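TIR-NB-LRR type resistance protein RPV1 (Vitis rotundifolia, PDB 5KU7) is a plant intracellular immune receptor of the TIR-NB-LRR class, represented here by its TIR domain, a flavodoxin-like parallel sheet wrapped in helices. Local coordinates at residues L82-I85 against M86-K90; E154-Q157 against I158-I161. All coordinates share one frame; numbering follows the deposited sequence.

Contact 1. Residues L82-I85 against M86-K90; sequences LVKI and MECQK
Val83 and Glu87, one helical turn apart, meet through both side chain and backbone. The CG1 branch of Val83 lies 3.4 Å from Glu87 OE2, and the two side chains run aslant to one another. Glu87 keeps CG beside its own backbone N (chi1 -69°) and is extended beyond it, which carries the carboxylate back over the preceding turn. There OE2 forms a salt bridge with Arg132, so the valine methyl packs against a carboxylate that is already engaged.

Lys84 makes the second side-chain pairing. Its chain bends once, at chi2 (64°), and its CE comes to 3.8 Å from Cys88 SG, so the aliphatic part flanks the thiol. The ammonium group stands 4.8 Å, NZ to OE1, from Glu87, too far for direct contact, and instead forms a salt bridge with Glu59. Any pull from Glu87 on the ammonium is probably small, its carboxylate being shared with Arg132.

On the buried face the contacts are apolar and looser. Leu82 CD1 approaches Met86 CG at 4.3 Å, while Met86 SD lies 4.3 Å from Ile85 CG2.

The backbone bonds are those of a regular alpha-helix: Met86 N to Leu82 O, Glu87 N to Val83 O at 2.9 Å, and Cys88 N to Lys84 O. The next bond, from Gln89 N to Ile85 O, is weak, with an N-H...O angle of 121°.

The segment belongs to helix 76-91, the crossover of a beta-alpha-beta unit between strands 61-68 and 95-101. Leu82 and Ile85 face strand 61-68, Val83 rests on Trp133 and Ala136 of helix 130-141, and Lys84, Ile85 and Cys88 lean on Ile58 of helix 52-59.

Contact 2. Residues E154-Q157 against I158-I161; sequences ESNQ and IKEI
The opening turns of helix 154-175, the last helix of the TIR domain, follow edge strand 146-148 of the parallel sheet and border a second copy of the protein. Four consecutive i to i+4 backbone bonds join Glu154-Gln157 to Ile158-Ile161, the shortest being Lys159 N to Ser155 O at 2.8 Å. The fourth, Ile161 N to Gln157 O, has an N-H...O angle of 163°.

Side chains at the start of the helix reach across the subunit boundary. Glu154 offers OE1 to Tyr101 OH of its own chain and OE2 to His26 NE2 of the second subunit, a pair of bonds that would hold its carboxylate in place; Ser155 OG is hydrogen-bonded to Asp25 of that subunit. Gln157 gives its NE2 to Leu149 O, tying the helix to the residue just after the edge strand.

Ile158 has CG1 beside its own backbone N (chi1 -72°), which places this carbon 3.4 Å from Glu154 O. Ile158 packs on Phe23, His26 and Ala30 of helix 23-33 and on His26 of the second subunit, Ile161 on Trp146 and Leu148. CG1 and CD1 of Ile161 both come close to the Gln157 carbonyl oxygen, CG1 at 3.2 Å from that O.

On the exposed flank Asn156 and Lys159 run alongside each other and point the same way. The lysine chain, bent at chi3 (73°), brings both CE and NZ to 3.6 Å from Asn156 ND2.

Overall arrangement
Both contacts are single stretches of alpha-helix within one TIR domain, with centres 26 Å apart on opposite sides of the chain's centre; their nearest atoms are about 15 Å apart. Contact 1 comes first along the chain, on helix 76-91 between the third and fourth strands in sequence, while contact 2 begins helix 154-175 after the fifth, 146-148. They are linked through the parallel sheet: residues of contact 1 pack on strand 61-68, and those of contact 2 on edge strand 146-148. Their surroundings differ, since contact 1 touches its own chain alone within the assembly, whereas contact 2 also takes part in the interface between the two subunits.

Contact 1. Residues L82-I85 against M86-K90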
# COMPACT_ATOMS: atom_id res chain seq x y z
N LEU A 82 -6.61 8.05 -20.98
CA LEU A 82 -7.58 8.93 -20.37
C LEU A 82 -8.51 9.54 -21.39
O LEU A 82 -9.70 9.72 -21.12
CB LEU A 82 -6.87 10.05 -19.60
CG LEU A 82 -7.80 10.96 -18.81
CD1 LEU A 82 -8.64 10.16 -17.81
CD2 LEU A 82 -7.01 12.05 -18.11
N VAL A 83 -7.98 9.88 -22.57
CA VAL A 83 -8.81 10.44 -23.65
C VAL A 83 -9.86 9.43 -24.08
O VAL A 83 -11.03 9.77 -24.23
CB VAL A 83 -7.98 10.85 -24.87
CG1 VAL A 83 -8.89 11.25 -26.02
CG2 VAL A 83 -7.05 12.01 -24.51
N LYS A 84 -9.44 8.18 -24.27
CA LYS A 84 -10.36 7.11 -24.62
C LYS A 84 -11.45 6.95 -23.56
O LYS A 84 -12.62 6.80 -23.88
CB LYS A 84 -9.61 5.77 -24.77
CG LYS A 84 -10.54 4.62 -25.14
CD LYS A 84 -11.16 4.88 -26.56
CE LYS A 84 -12.10 3.75 -26.97
NZ LYS A 84 -12.60 3.88 -28.38
N ILE A 85 -11.04 6.98 -22.30
CA ILE A 85 -11.95 6.84 -21.17
C ILE A 85 -13.01 7.92 -21.18
O ILE A 85 -14.19 7.66 -20.98
CB ILE A 85 -11.17 6.90 -19.84
CG1 ILE A 85 -10.40 5.59 -19.64
CG2 ILE A 85 -12.10 7.14 -18.67
CD1 ILE A 85 -9.27 5.67 -18.61
N MET A 86 -12.59 9.15 -21.43
CA MET A 86 -13.52 10.26 -21.44
C MET A 86 -14.44 10.25 -22.66
O MET A 86 -15.59 10.69 -22.59
CB MET A 86 -12.74 11.56 -21.34
CG MET A 86 -11.95 11.68 -20.04
SD MET A 86 -12.95 11.34 -18.56
CE MET A 86 -14.17 12.63 -18.69
N GLU A 87 -13.93 9.74 -23.79
CA GLU A 87 -14.73 9.56 -25.01
C GLU A 87 -15.84 8.54 -24.79
O GLU A 87 -16.97 8.73 -25.25
CB GLU A 87 -13.83 9.14 -26.17
CG GLU A 87 -12.88 10.23 -26.64
CD GLU A 87 -12.03 9.82 -27.82
OE1 GLU A 87 -12.07 8.63 -28.20
OE2 GLU A 87 -11.32 10.69 -28.37
N CYS A 88 -15.53 7.44 -24.12
CA CYS A 88 -16.52 6.42 -23.81
C CYS A 88 -17.53 6.97 -22.84
O CYS A 88 -18.64 6.46 -22.70
CB CYS A 88 -15.88 5.17 -23.20
SG CYS A 88 -14.76 4.33 -24.29
N GLN A 89 -17.12 8.03 -22.15
CA GLN A 89 -17.95 8.67 -21.14
C GLN A 89 -19.03 9.50 -21.81
O GLN A 89 -20.19 9.47 -21.39
CB GLN A 89 -17.06 9.51 -20.24
CG GLN A 89 -17.54 9.63 -18.83
CD GLN A 89 -18.06 10.99 -18.52
OE1 GLN A 89 -18.32 11.79 -19.41
NE2 GLN A 89 -18.17 11.30 -17.23
N LYS A 90 -18.65 10.26 -22.84
CA LYS A 90 -19.61 11.03 -23.64
C LYS A 90 -20.48 10.11 -24.49
O LYS A 90 -21.70 10.11 -24.36
CB LYS A 90 -18.86 12.01 -24.55
CG LYS A 90 -17.79 12.83 -23.87
CD LYS A 90 -17.19 13.87 -24.82
CE LYS A 90 -15.86 14.40 -24.30
NZ LYS A 90 -14.82 13.33 -24.27

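Contact 2. Residues E154-Q157 against I158-I161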
# COMPACT_ATOMS: atom_id res chain seq x y z
N GLU A 154 -4.44 3.82 4.85
CA GLU A 154 -4.70 3.62 3.43
C GLU A 154 -5.73 2.53 3.16
O GLU A 154 -6.51 2.64 2.23
CB GLU A 154 -3.41 3.33 2.68
CG GLU A 154 -3.53 3.50 1.14
CD GLU A 154 -2.17 3.45 0.47
OE1 GLU A 154 -1.61 4.55 0.21
OE2 GLU A 154 -1.65 2.33 0.22
N SER A 155 -5.77 1.48 3.98
CA SER A 155 -6.77 0.44 3.74
C SER A 155 -8.19 0.97 3.96
O SER A 155 -9.15 0.52 3.33
CB SER A 155 -6.52 -0.78 4.63
OG SER A 155 -6.91 -0.51 5.96
N ASN A 156 -8.33 1.96 4.83
CA ASN A 156 -9.63 2.56 5.06
C ASN A 156 -10.04 3.48 3.95
O ASN A 156 -11.21 3.56 3.62
CB ASN A 156 -9.64 3.33 6.38
CG ASN A 156 -10.09 2.47 7.51
OD1 ASN A 156 -9.26 1.90 8.22
ND2 ASN A 156 -11.40 2.31 7.67
N GLN A 157 -9.07 4.20 3.41
CA GLN A 157 -9.25 4.99 2.21
C GLN A 157 -9.76 4.10 1.11
O GLN A 157 -10.71 4.44 0.42
CB GLN A 157 -7.95 5.66 1.78
CG GLN A 157 -7.53 6.84 2.68
CD GLN A 157 -6.15 7.34 2.31
OE1 GLN A 157 -5.26 6.55 1.99
NE2 GLN A 157 -5.98 8.66 2.28
N ILE A 158 -9.13 2.95 0.96
CA ILE A 158 -9.50 2.00 -0.08
C ILE A 158 -10.87 1.36 0.15
O ILE A 158 -11.64 1.17 -0.79
CB ILE A 158 -8.45 0.89 -0.21
CG1 ILE A 158 -7.18 1.43 -0.85
CG2 ILE A 158 -9.02 -0.29 -1.00
CD1 ILE A 158 -6.23 0.36 -1.33
N LYS A 159 -11.16 1.00 1.40
CA LYS A 159 -12.46 0.42 1.72
C LYS A 159 -13.57 1.41 1.39
O LYS A 159 -14.62 1.04 0.84
CB LYS A 159 -12.53 0.01 3.19
CG LYS A 159 -13.89 -0.56 3.63
CD LYS A 159 -13.92 -0.89 5.13
CE LYS A 159 -13.98 0.37 5.99
NZ LYS A 159 -14.26 0.08 7.44
N GLU A 160 -13.33 2.67 1.70
CA GLU A 160 -14.32 3.70 1.45
C GLU A 160 -14.58 3.87 -0.06
O GLU A 160 -15.73 3.90 -0.51
CB GLU A 160 -13.85 5.01 2.09
CG GLU A 160 -14.57 6.22 1.60
CD GLU A 160 -14.14 7.46 2.33
OE1 GLU A 160 -13.35 7.33 3.30
OE2 GLU A 160 -14.60 8.55 1.93
N ILE A 161 -13.51 3.94 -0.84
CA ILE A 161 -13.60 4.07 -2.29
C ILE A 161 -14.33 2.89 -2.94
O ILE A 161 -15.23 3.05 -3.77
CB ILE A 161 -12.19 4.18 -2.90
CG1 ILE A 161 -11.56 5.52 -2.50
CG2 ILE A 161 -12.23 4.01 -4.42
CD1 ILE A 161 -10.07 5.54 -2.68